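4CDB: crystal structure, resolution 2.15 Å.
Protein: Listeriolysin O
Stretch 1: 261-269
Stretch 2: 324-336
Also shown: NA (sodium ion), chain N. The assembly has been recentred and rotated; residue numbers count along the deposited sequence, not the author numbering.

Stretch 1 261-269: GRQVYLKLS
Stretch 2 324-336: NLGDLRDILKKGA

An extended strand that runs through V264 to S269 packs one face against an irregular segment, 324-336, that runs the opposite way along it: CA of R262 lies 7.1 Å from CA of G335, CA of V264 7.9 Å from CA of L332, and CA of L268 7.6 Å from CA of L325. Strand alternation sorts the side chains. R262, V264 and L266 point toward the segment and L268 sideways, while Q263, Y265 and K267 make no contact with it; Y265 (chi1 m) instead places OH 2.5 Å from the sodium ion NA.

After N324 comes a short 3-10 segment, 325-326; the chain passes R329 at phi/psi 63/3, takes helical angles through 331-333, and closes with a type II turn from K333 to A336. Its leucines, buried and facing only apolar side chains across the contact, suit their places. L268 (chi1 -90°, chi2 p) swings its end inward, so that CG lies 4.0 Å from CD2 of L325 (chi1 -125°, chi2 t) and CD1 4.4 Å from CD1 of L328 (chi1 -92°, chi2 t). L266 (m, t) rests CD1 over the notch where two leucine methyls meet, 4.3 Å from CD1 of L328 and 4.1 Å from CD2 of L332 (m, m). The shorter V264 (t) sets CG1 4.2 Å from CG2 of I331 (m, p), a beta-branched pair meeting methyl to methyl.

R262 is extended (t, t, t, chi4 -95°). Its NH2 gives a weak hydrogen bond to O of I331 at 3.4 Å, near the guanidinium plane. O of K334 lies over one face, 2.8 Å from NH1, at too poor an angle for a hydrogen bond. K334 (t, t, p, p) brings NZ 3.1 Å from NH2 of R262, a close approach of like charges. G335, at 94/5, leaves the hollow for R262: its CA is 4.1 Å from CD of R262, a CB would come 2.7 Å from that CD, and these angles alone call for glycine.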

ATOM      1  N   GLY A 261      -0.673   5.097  20.199  1.00 29.87           N
ATOM      2  CA  GLY A 261      -0.745   6.311  19.410  1.00 30.86           C
ATOM      3  C   GLY A 261      -1.930   6.413  18.471  1.00 36.29           C
ATOM      4  O   GLY A 261      -3.035   5.963  18.777  1.00 35.94           O
ATOM      5  N   ARG A 262      -1.683   7.012  17.313  1.00 31.26           N
ATOM      6  CA  ARG A 262      -2.732   7.325  16.355  1.00 33.82           C
ATOM      7  C   ARG A 262      -2.400   6.679  15.017  1.00 30.69           C
ATOM      8  O   ARG A 262      -1.251   6.725  14.573  1.00 33.51           O
ATOM      9  CB  ARG A 262      -2.835   8.845  16.205  1.00 42.27           C
ATOM     10  CG  ARG A 262      -3.827   9.344  15.170  1.00 48.86           C
ATOM     11  CD  ARG A 262      -3.836  10.868  15.149  1.00 50.30           C
ATOM     12  NE  ARG A 262      -4.791  11.411  14.190  1.00 52.11           N
ATOM     13  CZ  ARG A 262      -4.480  11.773  12.950  1.00 56.42           C
ATOM     14  NH1 ARG A 262      -3.232  11.652  12.517  1.00 57.07           N
ATOM     15  NH2 ARG A 262      -5.414  12.260  12.144  1.00 57.11           N
ATOM     16  N   GLN A 263      -3.390   6.065  14.380  1.00 32.50           N
ATOM     17  CA  GLN A 263      -3.155   5.413  13.095  1.00 31.61           C
ATOM     18  C   GLN A 263      -4.150   5.858  12.033  1.00 32.62           C
ATOM     19  O   GLN A 263      -5.356   5.912  12.278  1.00 34.76           O
ATOM     20  CB  GLN A 263      -3.190   3.889  13.237  1.00 30.32           C
ATOM     21  CG  GLN A 263      -2.828   3.146  11.953  1.00 40.91           C
ATOM     22  CD  GLN A 263      -2.703   1.648  12.148  1.00 48.31           C
ATOM     23  OE1 GLN A 263      -2.040   0.963  11.369  1.00 52.66           O
ATOM     24  NE2 GLN A 263      -3.348   1.129  13.187  1.00 47.95           N
ATOM     25  N   VAL A 264      -3.631   6.176  10.851  1.00 30.56           N
ATOM     26  CA  VAL A 264      -4.461   6.579   9.725  1.00 35.27           C
ATOM     27  C   VAL A 264      -4.285   5.598   8.573  1.00 32.19           C
ATOM     28  O   VAL A 264      -3.173   5.406   8.082  1.00 31.91           O
ATOM     29  CB  VAL A 264      -4.089   7.990   9.234  1.00 36.57           C
ATOM     30  CG1 VAL A 264      -4.980   8.399   8.075  1.00 40.52           C
ATOM     31  CG2 VAL A 264      -4.199   8.991  10.370  1.00 35.95           C
ATOM     32  N   TYR A 265      -5.378   4.964   8.158  1.00 30.76           N
ATOM     33  CA  TYR A 265      -5.362   4.120   6.970  1.00 35.43           C
ATOM     34  C   TYR A 265      -5.913   4.911   5.789  1.00 40.97           C
ATOM     35  O   TYR A 265      -6.926   5.599   5.918  1.00 41.26           O
ATOM     36  CB  TYR A 265      -6.186   2.850   7.183  1.00 36.87           C
ATOM     37  CG  TYR A 265      -5.512   1.805   8.044  1.00 38.14           C
ATOM     38  CD1 TYR A 265      -4.589   0.920   7.502  1.00 37.65           C
ATOM     39  CD2 TYR A 265      -5.811   1.694   9.395  1.00 43.56           C
ATOM     40  CE1 TYR A 265      -3.973  -0.043   8.285  1.00 38.86           C
ATOM     41  CE2 TYR A 265      -5.202   0.736  10.187  1.00 46.49           C
ATOM     42  CZ  TYR A 265      -4.285  -0.129   9.628  1.00 46.66           C
ATOM     43  OH  TYR A 265      -3.681  -1.079  10.419  1.00 51.28           O
ATOM     44  N   LEU A 266      -5.246   4.811   4.644  1.00 39.60           N
ATOM     45  CA  LEU A 266      -5.635   5.583   3.467  1.00 45.87           C
ATOM     46  C   LEU A 266      -5.924   4.702   2.260  1.00 45.82           C
ATOM     47  O   LEU A 266      -5.248   3.698   2.033  1.00 46.08           O
ATOM     48  CB  LEU A 266      -4.546   6.594   3.104  1.00 43.85           C
ATOM     49  CG  LEU A 266      -4.314   7.738   4.090  1.00 49.63           C
ATOM     50  CD1 LEU A 266      -3.169   8.615   3.619  1.00 52.26           C
ATOM     51  CD2 LEU A 266      -5.582   8.552   4.258  1.00 52.26           C
ATOM     52  N   LYS A 267      -6.935   5.092   1.491  1.00 48.02           N
ATOM     53  CA  LYS A 267      -7.247   4.443   0.226  1.00 51.83           C
ATOM     54  C   LYS A 267      -7.247   5.489  -0.884  1.00 51.63           C
ATOM     55  O   LYS A 267      -8.238   6.191  -1.088  1.00 56.42           O
ATOM     56  CB  LYS A 267      -8.608   3.749   0.300  1.00 52.01           C
ATOM     57  CG  LYS A 267      -9.064   3.086  -0.992  1.00 50.99           C
ATOM     58  CD  LYS A 267     -10.479   3.522  -1.330  1.00 55.00           C
ATOM     59  CE  LYS A 267     -11.225   2.462  -2.118  1.00 55.60           C
ATOM     60  NZ  LYS A 267     -12.650   2.844  -2.317  1.00 56.53           N
ATOM     61  N   LEU A 268      -6.123   5.605  -1.583  1.00 50.06           N
ATOM     62  CA  LEU A 268      -6.006   6.531  -2.706  1.00 48.31           C
ATOM     63  C   LEU A 268      -6.472   5.832  -3.978  1.00 52.59           C
ATOM     64  O   LEU A 268      -6.119   4.680  -4.217  1.00 56.47           O
ATOM     65  CB  LEU A 268      -4.558   7.003  -2.862  1.00 44.34           C
ATOM     66  CG  LEU A 268      -4.100   8.256  -2.106  1.00 45.79           C
ATOM     67  CD1 LEU A 268      -4.606   8.282  -0.670  1.00 46.78           C
ATOM     68  CD2 LEU A 268      -2.582   8.349  -2.129  1.00 46.70           C
ATOM     69  N   SER A 269      -7.270   6.524  -4.788  1.00 49.30           N
ATOM     70  CA  SER A 269      -7.835   5.918  -5.991  1.00 52.90           C
ATOM     71  C   SER A 269      -7.998   6.911  -7.139  1.00 58.32           C
ATOM     72  O   SER A 269      -8.216   8.104  -6.917  1.00 56.36           O
ATOM     73  CB  SER A 269      -9.182   5.264  -5.675  1.00 57.09           C
ATOM     74  OG  SER A 269     -10.104   6.211  -5.168  1.00 64.84           O
ATOM     75  N   ASN A 324     -11.040  14.753  -1.974  1.00 77.37           N
ATOM     76  CA  ASN A 324     -10.138  14.793  -3.120  1.00 75.24           C
ATOM     77  C   ASN A 324      -8.676  14.830  -2.680  1.00 69.63           C
ATOM     78  O   ASN A 324      -8.355  15.392  -1.632  1.00 67.48           O
ATOM     79  CB  ASN A 324     -10.456  16.003  -3.999  1.00 78.36           C
ATOM     80  CG  ASN A 324     -11.943  16.156  -4.261  1.00 81.04           C
ATOM     81  OD1 ASN A 324     -12.668  15.169  -4.382  1.00 80.50           O
ATOM     82  ND2 ASN A 324     -12.405  17.399  -4.341  1.00 85.78           N
ATOM     83  N   LEU A 325      -7.796  14.242  -3.489  1.00 67.60           N
ATOM     84  CA  LEU A 325      -6.387  14.077  -3.127  1.00 70.19           C
ATOM     85  C   LEU A 325      -5.683  15.385  -2.765  1.00 76.09           C
ATOM     86  O   LEU A 325      -4.765  15.395  -1.944  1.00 74.31           O
ATOM     87  CB  LEU A 325      -5.620  13.378  -4.251  1.00 68.10           C
ATOM     88  CG  LEU A 325      -4.849  12.107  -3.885  1.00 70.12           C
ATOM     89  CD1 LEU A 325      -3.772  11.834  -4.919  1.00 71.77           C
ATOM     90  CD2 LEU A 325      -4.243  12.201  -2.492  1.00 70.21           C
ATOM     91  N   GLY A 326      -6.110  16.484  -3.378  1.00 82.64           N
ATOM     92  CA  GLY A 326      -5.517  17.779  -3.098  1.00 87.79           C
ATOM     93  C   GLY A 326      -5.816  18.267  -1.694  1.00 94.16           C
ATOM     94  O   GLY A 326      -5.122  19.139  -1.169  1.00 94.67           O
ATOM     95  N   ASP A 327      -6.848  17.695  -1.080  1.00 99.80           N
ATOM     96  CA  ASP A 327      -7.297  18.133   0.236  1.00105.01           C
ATOM     97  C   ASP A 327      -6.676  17.326   1.376  1.00104.06           C
ATOM     98  O   ASP A 327      -7.098  17.441   2.526  1.00105.13           O
ATOM     99  CB  ASP A 327      -8.823  18.077   0.321  1.00109.67           C
ATOM    100  CG  ASP A 327      -9.495  18.732  -0.871  1.00114.01           C
ATOM    101  OD1 ASP A 327      -8.890  19.649  -1.468  1.00115.84           O
ATOM    102  OD2 ASP A 327     -10.625  18.327  -1.214  1.00114.65           O
ATOM    103  N   LEU A 328      -5.674  16.511   1.058  1.00102.50           N
ATOM    104  CA  LEU A 328      -4.923  15.813   2.095  1.00103.07           C
ATOM    105  C   LEU A 328      -3.948  16.775   2.758  1.00109.04           C
ATOM    106  O   LEU A 328      -4.105  17.993   2.652  1.00112.80           O
ATOM    107  CB  LEU A 328      -4.180  14.599   1.534  1.00 98.23           C
ATOM    108  CG  LEU A 328      -4.926  13.266   1.598  1.00 94.48           C
ATOM    109  CD1 LEU A 328      -3.977  12.110   1.328  1.00 90.25           C
ATOM    110  CD2 LEU A 328      -5.574  13.106   2.959  1.00 95.35           C
ATOM    111  N   ARG A 329      -2.953  16.226   3.453  1.00110.00           N
ATOM    112  CA  ARG A 329      -1.967  17.023   4.190  1.00113.71           C
ATOM    113  C   ARG A 329      -2.588  17.854   5.316  1.00117.48           C
ATOM    114  O   ARG A 329      -1.896  18.615   5.991  1.00120.29           O
ATOM    115  CB  ARG A 329      -1.153  17.911   3.243  1.00114.79           C
ATOM    116  CG  ARG A 329      -0.148  17.156   2.393  1.00113.63           C
ATOM    117  CD  ARG A 329       1.243  17.263   2.983  1.00115.71           C
ATOM    118  NE  ARG A 329       1.352  16.607   4.282  1.00117.65           N
ATOM    119  CZ  ARG A 329       2.321  16.849   5.157  1.00118.57           C
ATOM    120  NH1 ARG A 329       3.262  17.741   4.878  1.00119.35           N
ATOM    121  NH2 ARG A 329       2.346  16.205   6.316  1.00118.19           N
ATOM    122  N   ASP A 330      -3.894  17.703   5.507  1.00117.11           N
ATOM    123  CA  ASP A 330      -4.596  18.322   6.621  1.00118.46           C
ATOM    124  C   ASP A 330      -4.851  17.242   7.662  1.00114.61           C
ATOM    125  O   ASP A 330      -4.644  17.449   8.859  1.00113.92           O
ATOM    126  CB  ASP A 330      -5.923  18.925   6.156  1.00122.51           C
ATOM    127  CG  ASP A 330      -5.750  19.920   5.023  1.00125.22           C
ATOM    128  OD1 ASP A 330      -4.637  20.466   4.868  1.00125.87           O
ATOM    129  OD2 ASP A 330      -6.731  20.162   4.287  1.00125.96           O
ATOM    130  N   ILE A 331      -5.302  16.086   7.185  1.00113.11           N
ATOM    131  CA  ILE A 331      -5.501  14.915   8.030  1.00112.59           C
ATOM    132  C   ILE A 331      -4.155  14.422   8.548  1.00109.27           C
ATOM    133  O   ILE A 331      -3.990  14.158   9.740  1.00107.97           O
ATOM    134  CB  ILE A 331      -6.202  13.770   7.257  1.00111.56           C
ATOM    135  CG1 ILE A 331      -7.691  14.071   7.061  1.00113.20           C
ATOM    136  CG2 ILE A 331      -6.030  12.445   7.983  1.00110.02           C
ATOM    137  CD1 ILE A 331      -8.005  14.969   5.877  1.00114.92           C
ATOM    138  N   LEU A 332      -3.192  14.312   7.638  1.00106.30           N
ATOM    139  CA  LEU A 332      -1.851  13.844   7.971  1.00102.74           C
ATOM    140  C   LEU A 332      -1.097  14.854   8.835  1.00102.27           C
ATOM    141  O   LEU A 332      -0.117  14.509   9.496  1.00101.00           O
ATOM    142  CB  LEU A 332      -1.051  13.543   6.697  1.00101.24           C
ATOM    143  CG  LEU A 332      -1.382  12.285   5.880  1.00 97.90           C
ATOM    144  CD1 LEU A 332      -1.391  11.049   6.766  1.00 97.23           C
ATOM    145  CD2 LEU A 332      -2.698  12.415   5.123  1.00 97.43           C
ATOM    146  N   LYS A 333      -1.559  16.100   8.824  1.00102.00           N
ATOM    147  CA  LYS A 333      -0.945  17.164   9.611  1.00101.38           C
ATOM    148  C   LYS A 333      -1.160  16.955  11.109  1.00 98.76           C
ATOM    149  O   LYS A 333      -0.214  16.999  11.895  1.00 98.02           O
ATOM    150  CB  LYS A 333      -1.518  18.521   9.195  1.00103.22           C
ATOM    151  CG  LYS A 333      -0.972  19.702   9.975  1.00104.13           C
ATOM    152  CD  LYS A 333      -1.910  20.897   9.879  1.00106.23           C
ATOM    153  CE  LYS A 333      -2.237  21.237   8.433  1.00106.23           C
ATOM    154  NZ  LYS A 333      -3.226  22.347   8.331  1.00107.55           N
ATOM    155  N   LYS A 334      -2.413  16.722  11.492  1.00 97.95           N
ATOM    156  CA  LYS A 334      -2.796  16.586  12.896  1.00 99.37           C
ATOM    157  C   LYS A 334      -2.257  15.308  13.544  1.00100.10           C
ATOM    158  O   LYS A 334      -2.190  14.256  12.908  1.00 99.07           O
ATOM    159  CB  LYS A 334      -4.324  16.641  13.026  1.00 97.78           C
ATOM    160  CG  LYS A 334      -4.862  16.480  14.444  1.00 98.21           C
ATOM    161  CD  LYS A 334      -6.386  16.548  14.475  1.00100.81           C
ATOM    162  CE  LYS A 334      -7.022  15.412  13.684  1.00100.70           C
ATOM    163  NZ  LYS A 334      -6.783  14.080  14.309  1.00 98.55           N
ATOM    164  N   GLY A 335      -1.864  15.407  14.811  1.00 99.54           N
ATOM    165  CA  GLY A 335      -1.473  14.238  15.576  1.00 98.45           C
ATOM    166  C   GLY A 335       0.013  13.938  15.570  1.00 97.82           C
ATOM    167  O   GLY A 335       0.446  12.922  16.115  1.00 95.08           O
ATOM    168  N   ALA A 336       0.798  14.821  14.962  1.00 98.34           N
ATOM    169  CA  ALA A 336       2.244  14.630  14.883  1.00 95.27           C
ATOM    170  C   ALA A 336       2.910  14.775  16.247  1.00 94.78           C
ATOM    171  O   ALA A 336       4.013  14.273  16.466  1.00 93.27           O
ATOM    172  CB  ALA A 336       2.854  15.606  13.891  1.00 93.45           C
TER
HETATM  173 NA    NA N1539      -2.081  -2.658   9.309  1.00 56.28          NA
HETATM  174  O   HOH W   1       0.276  -1.640   9.126  1.00 40.98           O